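Pullulanase (Klebsiella oxytoca, PDB 2YOC) hydrolyses alpha-1,6-glucosidic linkages in pullulan and related branched alpha-glucans, and is a substrate of a type 2 secretion system. Local coordinates at residues Gly393-Leu397 and Thr655-Ile659; Leu397-Gln403 and Lys580-Asn586. All coordinates share one frame; numbering follows the deposited sequence.

Contact 1. Residues Gly393-Leu397 and Thr655-Ile659; sequences GWDNL and TDYKI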
loop_
_atom_site.group_PDB
_atom_site.type_symbol
_atom_site.label_atom_id
_atom_site.label_comp_id
_atom_site.label_asym_id
_atom_site.label_seq_id
_atom_site.Cartn_x
_atom_site.Cartn_y
_atom_site.Cartn_z
ATOM N N GLY B 393 54.007 -19.059 23.763
ATOM C CA GLY B 393 53.132 -18.080 24.396
ATOM C C GLY B 393 51.714 -18.117 23.877
ATOM O O GLY B 393 51.058 -17.070 23.793
ATOM N N TRP B 394 51.230 -19.334 23.524
ATOM C CA TRP B 394 49.870 -19.539 23.037
ATOM C C TRP B 394 48.902 -19.265 24.174
ATOM O O TRP B 394 47.893 -18.598 23.979
ATOM C CB TRP B 394 49.681 -20.973 22.548
ATOM C CG TRP B 394 48.253 -21.328 22.265
ATOM C CD1 TRP B 394 47.388 -21.985 23.092
ATOM C CD2 TRP B 394 47.514 -20.998 21.086
ATOM N NE1 TRP B 394 46.160 -22.101 22.489
ATOM C CE2 TRP B 394 46.211 -21.508 21.254
ATOM C CE3 TRP B 394 47.832 -20.325 19.894
ATOM C CZ2 TRP B 394 45.239 -21.393 20.271
ATOM C CZ3 TRP B 394 46.867 -20.214 18.917
ATOM C CH2 TRP B 394 45.584 -20.741 19.111
ATOM N N ASP B 395 49.234 -19.781 25.368
ATOM C CA ASP B 395 48.427 -19.654 26.563
ATOM C C ASP B 395 48.093 -18.204 26.927
ATOM O O ASP B 395 47.005 -17.943 27.460
ATOM C CB ASP B 395 49.035 -20.448 27.725
ATOM C CG ASP B 395 49.297 -21.902 27.374
ATOM O OD1 ASP B 395 48.367 -22.734 27.542
ATOM O OD2 ASP B 395 50.409 -22.198 26.873
ATOM N N ASN B 396 48.967 -17.251 26.553
ATOM C CA ASN B 396 48.706 -15.835 26.812
ATOM C C ASN B 396 48.405 -15.055 25.517
ATOM O O ASN B 396 48.891 -13.953 25.317
ATOM C CB ASN B 396 49.813 -15.206 27.683
ATOM C CG ASN B 396 50.030 -15.905 29.017
ATOM O OD1 ASN B 396 49.105 -16.085 29.824
ATOM N ND2 ASN B 396 51.268 -16.320 29.282
ATOM N N LEU B 397 47.604 -15.648 24.621
ATOM C CA LEU B 397 47.172 -14.993 23.394
ATOM C C LEU B 397 45.780 -14.410 23.620
ATOM O O LEU B 397 44.861 -15.120 24.044
ATOM C CB LEU B 397 47.174 -15.944 22.187
ATOM C CG LEU B 397 46.729 -15.310 20.867
ATOM C CD1 LEU B 397 47.746 -14.312 20.356
ATOM C CD2 LEU B 397 46.396 -16.351 19.835
ATOM N N THR B 655 38.001 -22.765 22.882
ATOM C CA THR B 655 39.145 -22.755 23.811
ATOM C C THR B 655 40.445 -23.360 23.382
ATOM O O THR B 655 41.501 -22.856 23.794
ATOM C CB THR B 655 38.844 -23.161 25.257
ATOM O OG1 THR B 655 38.002 -24.307 25.313
ATOM C CG2 THR B 655 38.345 -22.001 26.082
ATOM N N ASP B 656 40.413 -24.446 22.624
ATOM C CA ASP B 656 41.683 -25.045 22.249
ATOM C C ASP B 656 42.312 -24.355 21.035
ATOM O O ASP B 656 43.535 -24.220 20.956
ATOM C CB ASP B 656 41.534 -26.556 22.124
ATOM C CG ASP B 656 40.945 -27.168 23.402
ATOM O OD1 ASP B 656 41.497 -26.910 24.507
ATOM O OD2 ASP B 656 39.938 -27.904 23.300
ATOM N N TYR B 657 41.466 -23.813 20.159
ATOM C CA TYR B 657 41.932 -23.113 18.959
ATOM C C TYR B 657 41.864 -21.604 19.001
ATOM O O TYR B 657 42.456 -20.940 18.137
ATOM C CB TYR B 657 41.314 -23.700 17.697
ATOM C CG TYR B 657 41.863 -25.083 17.455
ATOM C CD1 TYR B 657 43.150 -25.263 16.958
ATOM C CD2 TYR B 657 41.134 -26.215 17.804
ATOM C CE1 TYR B 657 43.651 -26.536 16.707
ATOM C CE2 TYR B 657 41.639 -27.492 17.585
ATOM C CZ TYR B 657 42.893 -27.649 17.022
ATOM O OH TYR B 657 43.384 -28.906 16.766
ATOM N N LYS B 658 41.195 -21.050 20.043
ATOM C CA LYS B 658 41.107 -19.613 20.268
ATOM C C LYS B 658 40.522 -18.869 19.065
ATOM O O LYS B 658 41.109 -17.903 18.556
ATOM C CB LYS B 658 42.462 -19.049 20.758
ATOM C CG LYS B 658 42.785 -19.477 22.185
ATOM C CD LYS B 658 44.077 -18.896 22.708
ATOM C CE LYS B 658 44.207 -19.310 24.150
ATOM N NZ LYS B 658 45.243 -18.546 24.876
ATOM N N ILE B 659 39.355 -19.361 18.603
ATOM C CA ILE B 659 38.593 -18.771 17.496
ATOM C C ILE B 659 37.656 -17.711 18.133
ATOM O O ILE B 659 37.151 -17.932 19.261
ATOM C CB ILE B 659 37.863 -19.902 16.722
ATOM C CG1 ILE B 659 38.879 -20.834 16.021
ATOM C CG2 ILE B 659 36.813 -19.383 15.751
ATOM C CD1 ILE B 659 39.642 -20.290 14.724
#

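Contact 2. Residues Leu397-Gln403 and Lys580-Asn586; sequences LTMPHAQ and KQDLGMN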
loop_
_atom_site.group_PDB
_atom_site.type_symbol
_atom_site.label_atom_id
_atom_site.label_comp_id
_atom_site.label_asym_id
_atom_site.label_seq_id
_atom_site.Cartn_x
_atom_site.Cartn_y
_atom_site.Cartn_z
ATOM N N LEU B 397 47.604 -15.648 24.621
ATOM C CA LEU B 397 47.172 -14.993 23.394
ATOM C C LEU B 397 45.780 -14.410 23.620
ATOM O O LEU B 397 44.861 -15.120 24.044
ATOM C CB LEU B 397 47.174 -15.944 22.187
ATOM C CG LEU B 397 46.729 -15.310 20.867
ATOM C CD1 LEU B 397 47.746 -14.312 20.356
ATOM C CD2 LEU B 397 46.396 -16.351 19.835
ATOM N N THR B 398 45.627 -13.113 23.328
ATOM C CA THR B 398 44.344 -12.424 23.488
ATOM C C THR B 398 43.817 -11.951 22.137
ATOM O O THR B 398 44.582 -11.779 21.191
ATOM C CB THR B 398 44.467 -11.235 24.438
ATOM O OG1 THR B 398 45.472 -10.333 23.946
ATOM C CG2 THR B 398 44.751 -11.647 25.871
HETATM N N MSE B 399 42.494 -11.719 22.084
HETATM C CA MSE B 399 41.715 -11.221 20.950
HETATM C C MSE B 399 42.158 -9.764 20.698
HETATM O O MSE B 399 41.977 -8.920 21.588
HETATM C CB MSE B 399 40.254 -11.247 21.400
HETATM C CG MSE B 399 39.243 -11.281 20.305
HETATM SE SE MSE B 399 37.458 -11.299 21.096
HETATM C CE MSE B 399 37.517 -12.973 22.153
ATOM N N PRO B 400 42.776 -9.446 19.537
ATOM C CA PRO B 400 43.229 -8.055 19.301
ATOM C C PRO B 400 42.110 -7.003 19.259
ATOM O O PRO B 400 42.350 -5.836 19.597
ATOM C CB PRO B 400 43.978 -8.132 17.964
ATOM C CG PRO B 400 43.488 -9.360 17.311
ATOM C CD PRO B 400 43.097 -10.326 18.399
ATOM N N HIS B 401 40.888 -7.408 18.844
ATOM C CA HIS B 401 39.753 -6.499 18.779
ATOM C C HIS B 401 38.667 -6.930 19.722
ATOM O O HIS B 401 38.314 -8.116 19.752
ATOM C CB HIS B 401 39.206 -6.452 17.372
ATOM C CG HIS B 401 40.134 -5.793 16.424
ATOM N ND1 HIS B 401 40.061 -4.438 16.174
ATOM C CD2 HIS B 401 41.149 -6.320 15.697
ATOM C CE1 HIS B 401 41.007 -4.188 15.279
ATOM N NE2 HIS B 401 41.693 -5.285 14.967
ATOM N N ALA B 402 38.109 -5.973 20.477
ATOM C CA ALA B 402 37.028 -6.257 21.396
ATOM C C ALA B 402 35.773 -6.729 20.668
ATOM O O ALA B 402 35.567 -6.384 19.486
ATOM C CB ALA B 402 36.707 -5.034 22.208
ATOM N N GLN B 403 34.933 -7.506 21.396
ATOM C CA GLN B 403 33.668 -8.056 20.935
ATOM C C GLN B 403 32.647 -8.070 22.122
ATOM O O GLN B 403 31.623 -8.782 22.082
ATOM C CB GLN B 403 33.917 -9.471 20.403
ATOM C CG GLN B 403 34.500 -9.522 18.991
ATOM C CD GLN B 403 34.676 -10.906 18.387
ATOM O OE1 GLN B 403 35.450 -11.086 17.457
ATOM N NE2 GLN B 403 33.973 -11.911 18.878
ATOM N N LYS B 580 46.497 -13.053 14.883
ATOM C CA LYS B 580 46.181 -12.182 16.011
ATOM C C LYS B 580 47.316 -11.270 16.522
ATOM O O LYS B 580 47.050 -10.130 16.918
ATOM C CB LYS B 580 45.569 -12.979 17.176
ATOM C CG LYS B 580 44.263 -13.612 16.833
ATOM C CD LYS B 580 43.769 -14.336 18.035
ATOM C CE LYS B 580 42.399 -14.924 17.843
ATOM N NZ LYS B 580 41.792 -15.283 19.144
ATOM N N GLN B 581 48.545 -11.782 16.578
ATOM C CA GLN B 581 49.678 -11.059 17.140
ATOM C C GLN B 581 50.468 -10.266 16.099
ATOM O O GLN B 581 50.729 -9.083 16.289
ATOM C CB GLN B 581 50.601 -12.064 17.814
ATOM C CG GLN B 581 51.040 -11.716 19.211
ATOM C CD GLN B 581 51.665 -12.942 19.829
ATOM O OE1 GLN B 581 52.647 -13.504 19.310
ATOM N NE2 GLN B 581 51.073 -13.405 20.933
ATOM N N ASP B 582 50.868 -10.926 15.019
ATOM C CA ASP B 582 51.682 -10.349 13.958
ATOM C C ASP B 582 50.861 -9.541 12.938
ATOM O O ASP B 582 51.383 -8.575 12.374
ATOM C CB ASP B 582 52.549 -11.446 13.292
ATOM C CG ASP B 582 53.215 -12.453 14.260
ATOM O OD1 ASP B 582 53.269 -12.172 15.495
ATOM O OD2 ASP B 582 53.669 -13.523 13.786
ATOM N N LEU B 583 49.588 -9.920 12.704
ATOM C CA LEU B 583 48.710 -9.178 11.789
ATOM C C LEU B 583 47.656 -8.372 12.550
ATOM O O LEU B 583 46.991 -7.538 11.938
ATOM C CB LEU B 583 48.011 -10.061 10.739
ATOM C CG LEU B 583 48.783 -11.068 9.916
ATOM C CD1 LEU B 583 47.938 -11.513 8.743
ATOM C CD2 LEU B 583 50.043 -10.489 9.365
ATOM N N GLY B 584 47.484 -8.649 13.847
ATOM C CA GLY B 584 46.550 -7.943 14.729
ATOM C C GLY B 584 45.086 -7.887 14.319
ATOM O O GLY B 584 44.450 -6.823 14.373
HETATM N N MSE B 585 44.549 -9.050 13.921
HETATM C CA MSE B 585 43.164 -9.243 13.509
HETATM C C MSE B 585 42.560 -10.450 14.218
HETATM O O MSE B 585 43.267 -11.431 14.493
HETATM C CB MSE B 585 43.107 -9.466 11.995
HETATM C CG MSE B 585 43.174 -8.174 11.192
HETATM SE SE MSE B 585 43.000 -8.441 9.259
HETATM C CE MSE B 585 44.725 -9.282 8.877
ATOM N N ASN B 586 41.253 -10.390 14.503
ATOM C CA ASN B 586 40.528 -11.510 15.112
ATOM C C ASN B 586 40.319 -12.620 14.050
ATOM O O ASN B 586 40.578 -12.384 12.869
ATOM C CB ASN B 586 39.173 -11.039 15.601
ATOM C CG ASN B 586 39.185 -10.202 16.830
ATOM O OD1 ASN B 586 40.205 -9.623 17.220
ATOM N ND2 ASN B 586 38.015 -10.094 17.449
#

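Contact 1. Residues Gly393-Leu397 and Thr655-Ile659
Lys658 lays its side chain along one face of the indole of Trp394 and ends on the backbone of the turn that carries this ring. The hydrogen bonds are both made by the ammonium group. NZ donates to Trp394 O at 2.8 Å, approaching the carbonyl at a bend and somewhat out of its plane. A second, weak bond joins Lys658 NZ to Asp395 O at 3.2 Å. Both carbonyls belong to the type I beta turn from Trp394 to Leu397.

The cation-pi contact uses the same nitrogen. NZ lies over the face of the indole, 4.6 Å from the centroid of the five-membered ring and 19° off its normal.

The apolar contact comes from the methylenes. The lysine chain is extended beyond CG. The lysine and the indole point opposite ways and overlap along their lengths. Lys658 CD sits 3.5 Å above the ring plane, toward the rim. The indole swings toward residues 656-658 because CG of Trp394 is anti to the backbone N (chi1 170°). The rim of its six-membered ring meets the backbone at Tyr657 O, near the ring plane. Arg573 of helix 567-582 also touches the indole.

Asp395 does not pair with Lys658; its carboxylate forms a salt bridge with Lys390. The lysine charge is probably balanced in part by two carbonyl oxygens and the pi face. This chemistry ties the turn at 394-397 to the residues just after helix 640-655, where Lys658 leaves helical geometry with positive phi.

Contact 2. Residues Leu397-Gln403 and Lys580-Asn586
Asn586 faces the backbone of His401 with its carboxamide and grips it at two points. OD1 accepts from His401 N at 2.8 Å, in the carbonyl plane and on a lone pair. ND2 donates to His401 O at 3.1 Å, with an N-H...O angle of 162°. The same ND2 also donates to Gln403 OE1 at 2.8 Å. Both acceptors lie close to the Asn586 amide plane. The Gln403 amide comes from the opposite direction, its plane turned 47° from that of Asn586, and ND2 sits above its carbonyl plane. Three bonds thus fix the rotation of the Asn586 amide. Gln403 OE1 has a second donor in His461, and Gln403 NE2 donates to the backbone oxygens of Asp688 and Asp660.

The imidazole of His401 stands at 66° to the Asn586 amide, with OD1 at its edge. Its NE2 makes a weak bond to Gly584 O at 3.2 Å. Pro400 and Asn586 lie alongside, pointing opposite ways, and Pro400 CG lies 3.4 Å from Met585 C. CG of selenomethionine Met399 touches Asn586 ND2.

Lys580 crosses both Pro400 and Leu397 at about a right angle. Its extended chain lays CD against Leu397 CD2 at 3.8 Å, while NZ forms a salt bridge with Asp660 and a hydrogen bond to Lys658 O. Leu397 CD1 also meets Gln581 NE2.

The 397-403 loop therefore covers the helix-to-strand connection of a beta/alpha barrel. The chain leaves helix 567-582 and turns at Gly584, which has positive phi, and strand 586-591 starts beside strand 461-464. Helix 446-457 packs on Leu583 and Met585, while helix 406-410 follows the loop.

The centres of contacts 1 and 2 are about 11 Å apart. Leu397 belongs to both, and Lys580 of contact 2 also reaches Lys658 of contact 1. Along the chain the order is 393-397, 397-403, 580-586 and 655-659, so contact 2 is nested inside contact 1. One continuous loop, between strand 379-380 and helix 406-410, thus meets two successive helix-to-strand connections of the eight-stranded parallel barrel. These lead into the neighbouring parallel strands 586-591 and 661-664. The two contacts fasten the chain that approaches the first barrel strand, 413-417, to the barrel of this glycosyl hydrolase.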